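Local coordinates for mandelate racemase/muconate lactonizing enzyme family protein (Bradyrhizobium sp. ORS 278, PDB 3TOY), which is of unassigned function but belongs to the mandelate racemase/muconate lactonizing enzyme family of the enolase superfamily and holds a calcium ion in its barrel domain, at residues 241-246 with 266-271; 288-293 with 315-320; 302-307 with 329-334. All blocks are in the same frame, centred on the assembly; numbering follows the deposited sequence. Where two conformers were deposited one is given.

How the interactions relate
All three contacts lie in the enolase-like C-terminal barrel domain; along the chain interaction 1 closes before the others open, and the segments of interactions 2 and 3 alternate. Interactions 1 and 2 are adjacent, their centres about 8 Å apart, because strands 267-269 and 290-291 are sheet neighbours: Ala269 O lies 2.9 Å from Met292 N. Interaction 1 holds two of the three carboxylates of the calcium site. Interaction 2 continues the wall of the barrel to 315-320, and Met318 carries it into interaction 3, where its CE is 3.3 Å from Trp304 CE2. Interactions 1 and 3, with centres about 19 Å apart, do not touch. Of two O-acetaldehydyl-hexaethylene glycol pockets, one includes Thr242 and Pro317, another Leu305, Asn306 and Val333.

Interaction 1: residues 241-246 with 266-271; sequences LTWIEE and PIQAGE. With CA (calcium ion), chain E.
Strands 243-245 and 267-269 run parallel in register, Ile244 beside Ile267 and Glu245 beside Gln268, with their short axes 4.5 Å apart at closest approach and turned 39° from each other. Three backbone bonds tie them: Ile244 N to Pro266 O, Gln268 N to Ile244 O (2.8 Å) and Glu246 N to Gln268 O. On the face that carries Glu245 and Gln268, the aliphatic part of Gln268 lies over the Trp243 indole, CB standing 3.6 Å from the centroid of the five-membered ring in a CH-pi contact. Trp243 NE1 in turn donates to Glu245 OE1 (2.8 Å), which accepts on its anti lone pair from a position tilted out of the indole plane. Lys188 forms a salt bridge with the same oxygen, so OE1 is gripped by two partners, while OE2 turns to the calcium ion. Helix 253-262 links the two strands in the chain, which makes one beta-alpha-beta unit of the barrel, and the calcium ion sits at their C-terminal ends, as in enolase-superfamily barrels. With CG anti to the backbone N (chi1 -179°) and the chain extended, Glu245 places OE2 2.3 Å from calcium. Glu271 binds through both oxygens, OE1 at 2.4 Å and OE2 at 2.6 Å; Asp219 and two waters also belong to the site. The carboxylate of Glu246 stacks on that of Glu271, their planes 21° apart, and its OE1 accepts from a metal-bound water, a second-shell link to the ion. Its OE2 is held by Asn272 and by a water that Gly270 N also grips (2.8 Å).

Interaction 2: residues 288-293 with 315-320; sequences SDFIMP and SIPMSS
In the wall of the enolase-like barrel, the short strand 290-291 meets the irregular segment 315-320 that follows helix 300-314, and a single bridge pairs Ile291 with Met318. Ile291 supplies both backbone bonds: its N donates to Pro317 O (3.1 Å), and its O accepts from Ser319 N (2.8 Å) within the carbonyl plane. A CA-H...O contact from Met292 CA to Ser319 O (3.1 Å) extends the pairing. Side chains pack on both sides of the paired backbones. CG1 of Ile291, placed between its backbone N and carbonyl carbon (chi1 57°), meets CG2 of Ile316 at 3.7 Å, the two side chains crossing at about a right angle, and its CD1 reaches Met318 SD. The methionine runs on extended to put CE 3.8 Å from Pro293 CG. On the side away from Ile291, Phe290 rests CD1 against Pro317 CG (3.6 Å), while His338 meets its ring edge-to-face. Toward the helix end, where Ser315 closes a Schellman motif, one water donates to both Asp289 O and Ser315 O. With so few backbone bonds, the junction relies largely on apolar packing, and that water bridges two carbonyl oxygens, both acceptors, where the segments lack a direct backbone bond.

Interaction 3: residues 302-307 with 329-334; sequences TGWLNV and HVLPVT. With P4C (O-acetaldehydyl-hexaethylene glycol), chain H.
The Trp304 indole is held both over a face and at an edge by residues of one short turn: Val330 lies over its five-membered ring while Thr334 takes the N-H. CG2 of Val330 stands 3.5 Å from the centroid of that ring, over the face, in a CH-pi contact. At the ring edge, NE1 donates to Thr334 OG1 over 2.9 Å at an N-H...O angle of 167°, and the oxygen lies within 1° of the indole plane. That hydroxyl in turn donates a hydrogen bond to Val330 O (2.8 Å), approaching from above the carbonyl plane. Val333 N reaches the same oxygen from the opposite face, so Val330 O has two donors and the chain from indole to hydroxyl to carbonyl should limit rotation of the Thr334 side chain. Because CG of Trp304 is anti to the backbone N (chi1 178°), the ring extends from helix 300-314 across to the end of helix 324-330, where the chain passes through a 3-10 turn at 331-332. The contact thus joins two consecutive helices of the enolase-like barrel domain. Leu331 adds CD2 against the rim of the six-membered ring, 3.8 Å from Trp304 CZ2, and Met318 packs on the indole from the loop between the helices. One residue along the helix, Leu305 brings its CD2 methyl to the turn, 3.8 Å from Val333 CG2. Its other methyl, CD1, lies 3.6 Å from C9 of the O-acetaldehydyl-hexaethylene glycol, whose O1 makes a weak hydrogen bond to Leu305 O. The ligand also passes the other segment, where Val333 O is 3.4 Å from its C3. Val104 of a neighbouring subunit packs on Val333, so the pocket lies close to a subunit interface.

Interaction 1: residues 241-246 with 266-271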
loop_
_atom_site.group_PDB
_atom_site.type_symbol
_atom_site.label_atom_id
_atom_site.label_comp_id
_atom_site.label_asym_id
_atom_site.label_seq_id
_atom_site.Cartn_x
_atom_site.Cartn_y
_atom_site.Cartn_z
ATOM N N LEU A 241 -8.469 31.115 -0.894
ATOM C CA LEU A 241 -9.594 30.525 -1.634
ATOM C C LEU A 241 -10.231 29.375 -0.855
ATOM O O LEU A 241 -9.552 28.626 -0.165
ATOM C CB LEU A 241 -9.116 30.029 -3.003
ATOM C CG LEU A 241 -8.458 31.113 -3.845
ATOM C CD1 LEU A 241 -7.984 30.537 -5.175
ATOM C CD2 LEU A 241 -9.487 32.215 -4.047
ATOM N N THR A 242 -11.547 29.230 -0.975
ATOM C CA THR A 242 -12.257 28.176 -0.283
ATOM C C THR A 242 -12.073 26.834 -0.983
ATOM O O THR A 242 -11.974 25.801 -0.321
ATOM C CB THR A 242 -13.747 28.549 -0.190
ATOM O OG1 THR A 242 -13.881 29.573 0.801
ATOM C CG2 THR A 242 -14.615 27.336 0.192
ATOM N N TRP A 243 -12.052 26.857 -2.309
ATOM C CA TRP A 243 -11.814 25.625 -3.088
ATOM C C TRP A 243 -11.398 25.915 -4.516
ATOM O O TRP A 243 -11.602 27.041 -5.026
ATOM C CB TRP A 243 -13.032 24.679 -3.023
ATOM C CG TRP A 243 -14.266 25.016 -3.873
ATOM C CD1 TRP A 243 -14.313 25.329 -5.208
ATOM C CD2 TRP A 243 -15.625 24.949 -3.427
ATOM N NE1 TRP A 243 -15.637 25.479 -5.613
ATOM C CE2 TRP A 243 -16.451 25.251 -4.530
ATOM C CE3 TRP A 243 -16.223 24.664 -2.191
ATOM C CZ2 TRP A 243 -17.836 25.287 -4.428
ATOM C CZ3 TRP A 243 -17.603 24.708 -2.093
ATOM C CH2 TRP A 243 -18.392 25.006 -3.210
ATOM N N ILE A 244 -10.726 24.934 -5.120
ATOM C CA ILE A 244 -10.409 24.950 -6.544
ATOM C C ILE A 244 -11.262 23.877 -7.187
ATOM O O ILE A 244 -11.174 22.699 -6.797
ATOM C CB ILE A 244 -8.949 24.561 -6.768
ATOM C CG1 ILE A 244 -8.038 25.564 -6.037
ATOM C CG2 ILE A 244 -8.654 24.487 -8.267
ATOM C CD1 ILE A 244 -7.971 26.961 -6.720
ATOM N N GLU A 245 -12.034 24.243 -8.214
ATOM C CA GLU A 245 -13.058 23.346 -8.735
ATOM C C GLU A 245 -12.664 22.800 -10.115
ATOM O O GLU A 245 -12.207 23.561 -10.980
ATOM C CB GLU A 245 -14.379 24.123 -8.784
ATOM C CG GLU A 245 -15.578 23.366 -9.283
ATOM C CD GLU A 245 -16.840 24.208 -9.117
ATOM O OE1 GLU A 245 -16.962 24.866 -8.050
ATOM O OE2 GLU A 245 -17.692 24.190 -10.038
ATOM N N GLU A 246 -12.832 21.485 -10.303
ATOM C CA GLU A 246 -12.479 20.781 -11.550
ATOM C C GLU A 246 -11.215 21.306 -12.216
ATOM O O GLU A 246 -11.265 21.823 -13.332
ATOM C CB GLU A 246 -13.658 20.806 -12.533
ATOM C CG GLU A 246 -14.831 19.915 -12.112
ATOM C CD GLU A 246 -15.806 19.668 -13.267
ATOM O OE1 GLU A 246 -16.185 20.651 -13.936
ATOM O OE2 GLU A 246 -16.174 18.504 -13.521
ATOM N N PRO A 266 -8.413 23.135 -0.890
ATOM C CA PRO A 266 -9.295 21.998 -1.101
ATOM C C PRO A 266 -9.705 21.886 -2.564
ATOM O O PRO A 266 -9.954 22.901 -3.236
ATOM C CB PRO A 266 -10.484 22.289 -0.191
ATOM C CG PRO A 266 -9.869 23.157 0.960
ATOM C CD PRO A 266 -8.838 24.000 0.229
ATOM N N ILE A 267 -9.779 20.650 -3.050
ATOM C CA ILE A 267 -10.173 20.386 -4.428
ATOM C C ILE A 267 -11.639 19.988 -4.444
ATOM O O ILE A 267 -12.047 19.093 -3.703
ATOM C CB ILE A 267 -9.339 19.223 -4.997
ATOM C CG1 ILE A 267 -7.861 19.615 -5.016
ATOM C CG2 ILE A 267 -9.798 18.852 -6.403
ATOM C CD1 ILE A 267 -7.554 20.949 -5.826
ATOM N N GLN A 268 -12.420 20.678 -5.275
ATOM C CA GLN A 268 -13.859 20.436 -5.445
ATOM C C GLN A 268 -14.093 19.828 -6.842
ATOM O O GLN A 268 -13.454 20.230 -7.820
ATOM C CB GLN A 268 -14.603 21.792 -5.350
ATOM C CG GLN A 268 -16.095 21.761 -5.662
ATOM C CD GLN A 268 -16.885 21.009 -4.610
ATOM O OE1 GLN A 268 -16.863 19.776 -4.586
ATOM N NE2 GLN A 268 -17.594 21.749 -3.717
ATOM N N ALA A 269 -15.002 18.860 -6.924
ATOM C CA ALA A 269 -15.309 18.215 -8.205
ATOM C C ALA A 269 -16.627 17.498 -8.085
ATOM O O ALA A 269 -17.225 17.486 -7.027
ATOM C CB ALA A 269 -14.186 17.235 -8.630
ATOM N N GLY A 270 -17.086 16.881 -9.164
ATOM C CA GLY A 270 -18.269 16.014 -9.041
ATOM C C GLY A 270 -19.477 16.406 -9.880
ATOM O O GLY A 270 -20.378 15.588 -10.096
ATOM N N GLU A 271 -19.488 17.625 -10.399
ATOM C CA GLU A 271 -20.699 18.070 -11.117
ATOM C C GLU A 271 -20.882 17.322 -12.423
ATOM O O GLU A 271 -21.949 17.385 -13.029
ATOM C CB GLU A 271 -20.644 19.573 -11.399
ATOM C CG GLU A 271 -19.725 19.973 -12.566
ATOM C CD GLU A 271 -19.385 21.454 -12.515
ATOM O OE1 GLU A 271 -18.934 21.920 -11.457
ATOM O OE2 GLU A 271 -19.557 22.154 -13.531
HETATM CA CA CA E . -18.405 24.143 -12.238
HETATM O O HOH W 1 -16.873 16.367 -11.941
HETATM O O HOH W 2 -16.510 23.124 -12.962
HETATM O O HOH W 3 -20.396 25.468 -11.689
#

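Interaction 2: residues 288-293 with 315-320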
loop_
_atom_site.group_PDB
_atom_site.type_symbol
_atom_site.label_atom_id
_atom_site.label_comp_id
_atom_site.label_asym_id
_atom_site.label_seq_id
_atom_site.Cartn_x
_atom_site.Cartn_y
_atom_site.Cartn_z
ATOM N N SER A 288 -11.095 14.031 -4.763
ATOM C CA SER A 288 -11.345 15.392 -4.259
ATOM C C SER A 288 -11.576 15.476 -2.757
ATOM O O SER A 288 -11.837 14.466 -2.098
ATOM C CB SER A 288 -12.532 15.997 -5.006
ATOM O OG SER A 288 -13.726 15.282 -4.677
ATOM N N ASP A 289 -11.445 16.691 -2.214
ATOM C CA ASP A 289 -11.719 16.960 -0.814
ATOM C C ASP A 289 -13.164 17.229 -0.583
ATOM O O ASP A 289 -13.685 16.865 0.466
ATOM C CB ASP A 289 -10.924 18.186 -0.342
ATOM C CG ASP A 289 -9.440 17.974 -0.506
ATOM O OD1 ASP A 289 -8.913 17.096 0.202
ATOM O OD2 ASP A 289 -8.802 18.630 -1.347
ATOM N N PHE A 290 -13.788 17.901 -1.558
ATOM C CA PHE A 290 -15.201 18.265 -1.502
ATOM C C PHE A 290 -15.851 17.634 -2.745
ATOM O O PHE A 290 -15.167 17.373 -3.746
ATOM C CB PHE A 290 -15.359 19.795 -1.660
ATOM C CG PHE A 290 -14.725 20.626 -0.542
ATOM C CD1 PHE A 290 -14.460 20.077 0.706
ATOM C CD2 PHE A 290 -14.450 21.973 -0.749
ATOM C CE1 PHE A 290 -13.910 20.873 1.711
ATOM C CE2 PHE A 290 -13.911 22.769 0.260
ATOM C CZ PHE A 290 -13.660 22.215 1.483
ATOM N N ILE A 291 -17.177 17.459 -2.727
ATOM C CA ILE A 291 -17.885 17.076 -3.948
ATOM C C ILE A 291 -19.105 17.982 -4.106
ATOM O O ILE A 291 -19.607 18.507 -3.126
ATOM C CB ILE A 291 -18.371 15.573 -3.972
ATOM C CG1 ILE A 291 -19.287 15.259 -2.785
ATOM C CG2 ILE A 291 -17.124 14.606 -4.049
ATOM C CD1 ILE A 291 -19.884 13.871 -2.860
ATOM N N MET A 292 -19.561 18.110 -5.343
ATOM C CA MET A 292 -20.786 18.849 -5.661
ATOM C C MET A 292 -21.553 18.145 -6.787
ATOM O O MET A 292 -21.435 18.523 -7.967
ATOM C CB MET A 292 -20.457 20.300 -6.061
ATOM C CG MET A 292 -19.361 20.477 -7.102
ATOM S SD MET A 292 -18.955 22.231 -7.371
ATOM C CE MET A 292 -20.338 22.758 -8.448
ATOM N N PRO A 293 -22.312 17.098 -6.437
ATOM C CA PRO A 293 -23.065 16.403 -7.479
ATOM C C PRO A 293 -24.079 17.348 -8.150
ATOM O O PRO A 293 -24.506 18.329 -7.535
ATOM C CB PRO A 293 -23.794 15.293 -6.721
ATOM C CG PRO A 293 -23.060 15.153 -5.400
ATOM C CD PRO A 293 -22.494 16.499 -5.099
ATOM N N SER A 315 -16.305 11.437 4.847
ATOM C CA SER A 315 -16.136 12.779 5.450
ATOM C C SER A 315 -15.845 13.862 4.400
ATOM O O SER A 315 -14.861 14.598 4.490
ATOM C CB SER A 315 -15.072 12.787 6.563
ATOM O OG SER A 315 -15.384 11.788 7.525
ATOM N N ILE A 316 -16.694 13.908 3.377
ATOM C CA ILE A 316 -16.530 14.826 2.259
ATOM C C ILE A 316 -17.683 15.825 2.272
ATOM O O ILE A 316 -18.853 15.453 2.074
ATOM C CB ILE A 316 -16.504 14.077 0.916
ATOM C CG1 ILE A 316 -15.232 13.218 0.843
ATOM C CG2 ILE A 316 -16.526 15.076 -0.279
ATOM C CD1 ILE A 316 -15.118 12.420 -0.438
ATOM N N PRO A 317 -17.372 17.092 2.547
ATOM C CA PRO A 317 -18.429 18.104 2.469
ATOM C C PRO A 317 -19.060 18.077 1.083
ATOM O O PRO A 317 -18.354 18.096 0.083
ATOM C CB PRO A 317 -17.659 19.411 2.641
ATOM C CG PRO A 317 -16.488 19.002 3.528
ATOM C CD PRO A 317 -16.073 17.674 2.939
ATOM N N MET A 318 -20.386 18.099 1.045
ATOM C CA MET A 318 -21.132 17.910 -0.200
ATOM C C MET A 318 -21.975 19.148 -0.515
ATOM O O MET A 318 -22.821 19.532 0.283
ATOM C CB MET A 318 -22.034 16.689 -0.041
ATOM C CG MET A 318 -22.840 16.301 -1.267
ATOM S SD MET A 318 -23.363 14.577 -1.025
ATOM C CE MET A 318 -24.805 14.436 -2.114
ATOM N N SER A 319 -21.714 19.744 -1.682
ATOM C CA SER A 319 -22.431 20.912 -2.177
ATOM C C SER A 319 -23.274 20.502 -3.388
ATOM O O SER A 319 -23.250 19.338 -3.785
ATOM C CB SER A 319 -21.409 21.987 -2.563
ATOM O OG SER A 319 -20.743 22.465 -1.402
ATOM N N SER A 320 -24.000 21.455 -3.990
ATOM C CA SER A 320 -24.749 21.164 -5.194
ATOM C C SER A 320 -24.178 21.871 -6.413
ATOM O O SER A 320 -23.498 22.896 -6.309
ATOM C CB SER A 320 -26.232 21.552 -5.000
ATOM O OG SER A 320 -26.329 22.919 -4.597
HETATM O O HOH W 4 -12.703 16.375 2.975
#

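Interaction 3: residues 302-307 with 329-334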
loop_
_atom_site.group_PDB
_atom_site.type_symbol
_atom_site.label_atom_id
_atom_site.label_comp_id
_atom_site.label_asym_id
_atom_site.label_seq_id
_atom_site.Cartn_x
_atom_site.Cartn_y
_atom_site.Cartn_z
ATOM N N THR A 302 -33.118 10.431 -5.950
ATOM C CA THR A 302 -32.887 9.082 -5.495
ATOM C C THR A 302 -31.355 8.792 -5.451
ATOM O O THR A 302 -30.841 8.269 -4.449
ATOM C CB THR A 302 -33.618 8.065 -6.405
ATOM O OG1 THR A 302 -35.044 8.297 -6.299
ATOM C CG2 THR A 302 -33.329 6.621 -5.958
ATOM N N GLY A 303 -30.675 9.149 -6.533
ATOM C CA GLY A 303 -29.201 8.994 -6.642
ATOM C C GLY A 303 -28.467 9.892 -5.633
ATOM O O GLY A 303 -27.489 9.458 -4.980
ATOM N N TRP A 304 -28.928 11.131 -5.479
ATOM C CA TRP A 304 -28.333 12.071 -4.507
ATOM C C TRP A 304 -28.284 11.486 -3.110
ATOM O O TRP A 304 -27.245 11.581 -2.414
ATOM C CB TRP A 304 -29.117 13.394 -4.472
ATOM C CG TRP A 304 -28.605 14.373 -3.474
ATOM C CD1 TRP A 304 -28.753 14.314 -2.139
ATOM C CD2 TRP A 304 -27.840 15.551 -3.746
ATOM N NE1 TRP A 304 -28.128 15.380 -1.541
ATOM C CE2 TRP A 304 -27.551 16.151 -2.510
ATOM C CE3 TRP A 304 -27.350 16.139 -4.914
ATOM C CZ2 TRP A 304 -26.814 17.320 -2.401
ATOM C CZ3 TRP A 304 -26.612 17.294 -4.806
ATOM C CH2 TRP A 304 -26.365 17.885 -3.560
ATOM N N LEU A 305 -29.403 10.899 -2.669
ATOM C CA LEU A 305 -29.475 10.355 -1.311
ATOM C C LEU A 305 -28.460 9.219 -1.070
ATOM O O LEU A 305 -27.894 9.096 0.031
ATOM C CB LEU A 305 -30.905 9.895 -0.973
ATOM C CG LEU A 305 -31.938 11.028 -0.927
ATOM C CD1 LEU A 305 -33.352 10.433 -0.859
ATOM C CD2 LEU A 305 -31.710 12.022 0.223
ATOM N N ASN A 306 -28.234 8.384 -2.071
ATOM C CA ASN A 306 -27.204 7.344 -2.003
ATOM C C ASN A 306 -25.841 8.011 -1.797
ATOM O O ASN A 306 -25.075 7.649 -0.889
ATOM C CB ASN A 306 -27.192 6.563 -3.324
ATOM C CG ASN A 306 -26.258 5.336 -3.324
ATOM O OD1 ASN A 306 -25.043 5.400 -3.017
ATOM N ND2 ASN A 306 -26.828 4.201 -3.749
ATOM N N VAL A 307 -25.540 8.976 -2.665
ATOM C CA VAL A 307 -24.253 9.700 -2.589
ATOM C C VAL A 307 -24.087 10.463 -1.255
ATOM O O VAL A 307 -22.988 10.594 -0.744
ATOM C CB VAL A 307 -24.041 10.641 -3.825
ATOM C CG1 VAL A 307 -22.767 11.512 -3.661
ATOM C CG2 VAL A 307 -23.910 9.802 -5.106
ATOM N N HIS A 329 -33.926 21.166 -1.623
ATOM C CA HIS A 329 -34.718 20.132 -0.975
ATOM C C HIS A 329 -33.896 18.935 -0.498
ATOM O O HIS A 329 -34.350 18.186 0.367
ATOM C CB HIS A 329 -35.830 19.611 -1.894
ATOM C CG HIS A 329 -36.979 20.559 -2.050
ATOM N ND1 HIS A 329 -38.121 20.472 -1.281
ATOM C CD2 HIS A 329 -37.166 21.603 -2.892
ATOM C CE1 HIS A 329 -38.958 21.435 -1.636
ATOM N NE2 HIS A 329 -38.407 22.132 -2.616
ATOM N N VAL A 330 -32.704 18.734 -1.063
ATOM C CA VAL A 330 -31.883 17.590 -0.635
ATOM C C VAL A 330 -30.718 17.960 0.303
ATOM O O VAL A 330 -30.343 17.154 1.149
ATOM C CB VAL A 330 -31.363 16.731 -1.827
ATOM C CG1 VAL A 330 -32.509 15.881 -2.414
ATOM C CG2 VAL A 330 -30.699 17.605 -2.880
ATOM N N LEU A 331 -30.187 19.172 0.189
ATOM C CA LEU A 331 -29.118 19.582 1.113
ATOM C C LEU A 331 -29.490 19.482 2.602
ATOM O O LEU A 331 -28.663 19.082 3.436
ATOM C CB LEU A 331 -28.559 20.947 0.716
ATOM C CG LEU A 331 -27.598 20.810 -0.459
ATOM C CD1 LEU A 331 -27.378 22.147 -1.186
ATOM C CD2 LEU A 331 -26.247 20.232 0.026
ATOM N N PRO A 332 -30.755 19.809 2.962
ATOM C CA PRO A 332 -31.111 19.711 4.375
ATOM C C PRO A 332 -31.070 18.304 4.962
ATOM O O PRO A 332 -31.078 18.166 6.185
ATOM C CB PRO A 332 -32.559 20.269 4.418
ATOM C CG PRO A 332 -32.611 21.201 3.227
ATOM C CD PRO A 332 -31.818 20.461 2.165
ATOM N N VAL A 333 -31.062 17.261 4.123
ATOM C CA VAL A 333 -30.986 15.894 4.640
ATOM C C VAL A 333 -29.649 15.219 4.295
ATOM O O VAL A 333 -29.520 13.998 4.391
ATOM C CB VAL A 333 -32.168 15.027 4.166
ATOM C CG1 VAL A 333 -33.510 15.590 4.770
ATOM C CG2 VAL A 333 -32.219 14.968 2.627
ATOM N N THR A 334 -28.676 16.036 3.911
ATOM C CA THR A 334 -27.355 15.559 3.479
ATOM C C THR A 334 -26.436 15.767 4.687
ATOM O O THR A 334 -26.228 16.906 5.114
ATOM C CB THR A 334 -26.849 16.375 2.287
ATOM O OG1 THR A 334 -27.755 16.214 1.181
ATOM C CG2 THR A 334 -25.395 15.964 1.848
HETATM O O1 P4C H . -28.672 8.953 3.254
HETATM C C2 P4C H . -29.365 10.112 2.768
HETATM C C3 P4C H . -30.294 10.687 3.835
HETATM O O4 P4C H . -31.588 10.081 3.754
HETATM C C5 P4C H . -32.641 11.006 4.075
HETATM C C6 P4C H . -34.005 10.321 4.138
HETATM O O7 P4C H . -34.478 10.027 2.824
HETATM C C8 P4C H . -35.494 9.021 2.745
HETATM C C9 P4C H . -35.605 8.576 1.287
HETATM O O10 P4C H . -35.101 7.243 1.142
HETATM C C11 P4C H . -34.729 6.916 -0.197
HETATM C C12 P4C H . -33.960 5.596 -0.195
HETATM O O13 P4C H . -32.617 5.780 0.270
HETATM C C14 P4C H . -31.803 4.633 -0.002
HETATM C C15 P4C H . -30.468 4.762 0.729
HETATM O O16 P4C H . -29.535 5.479 -0.084
#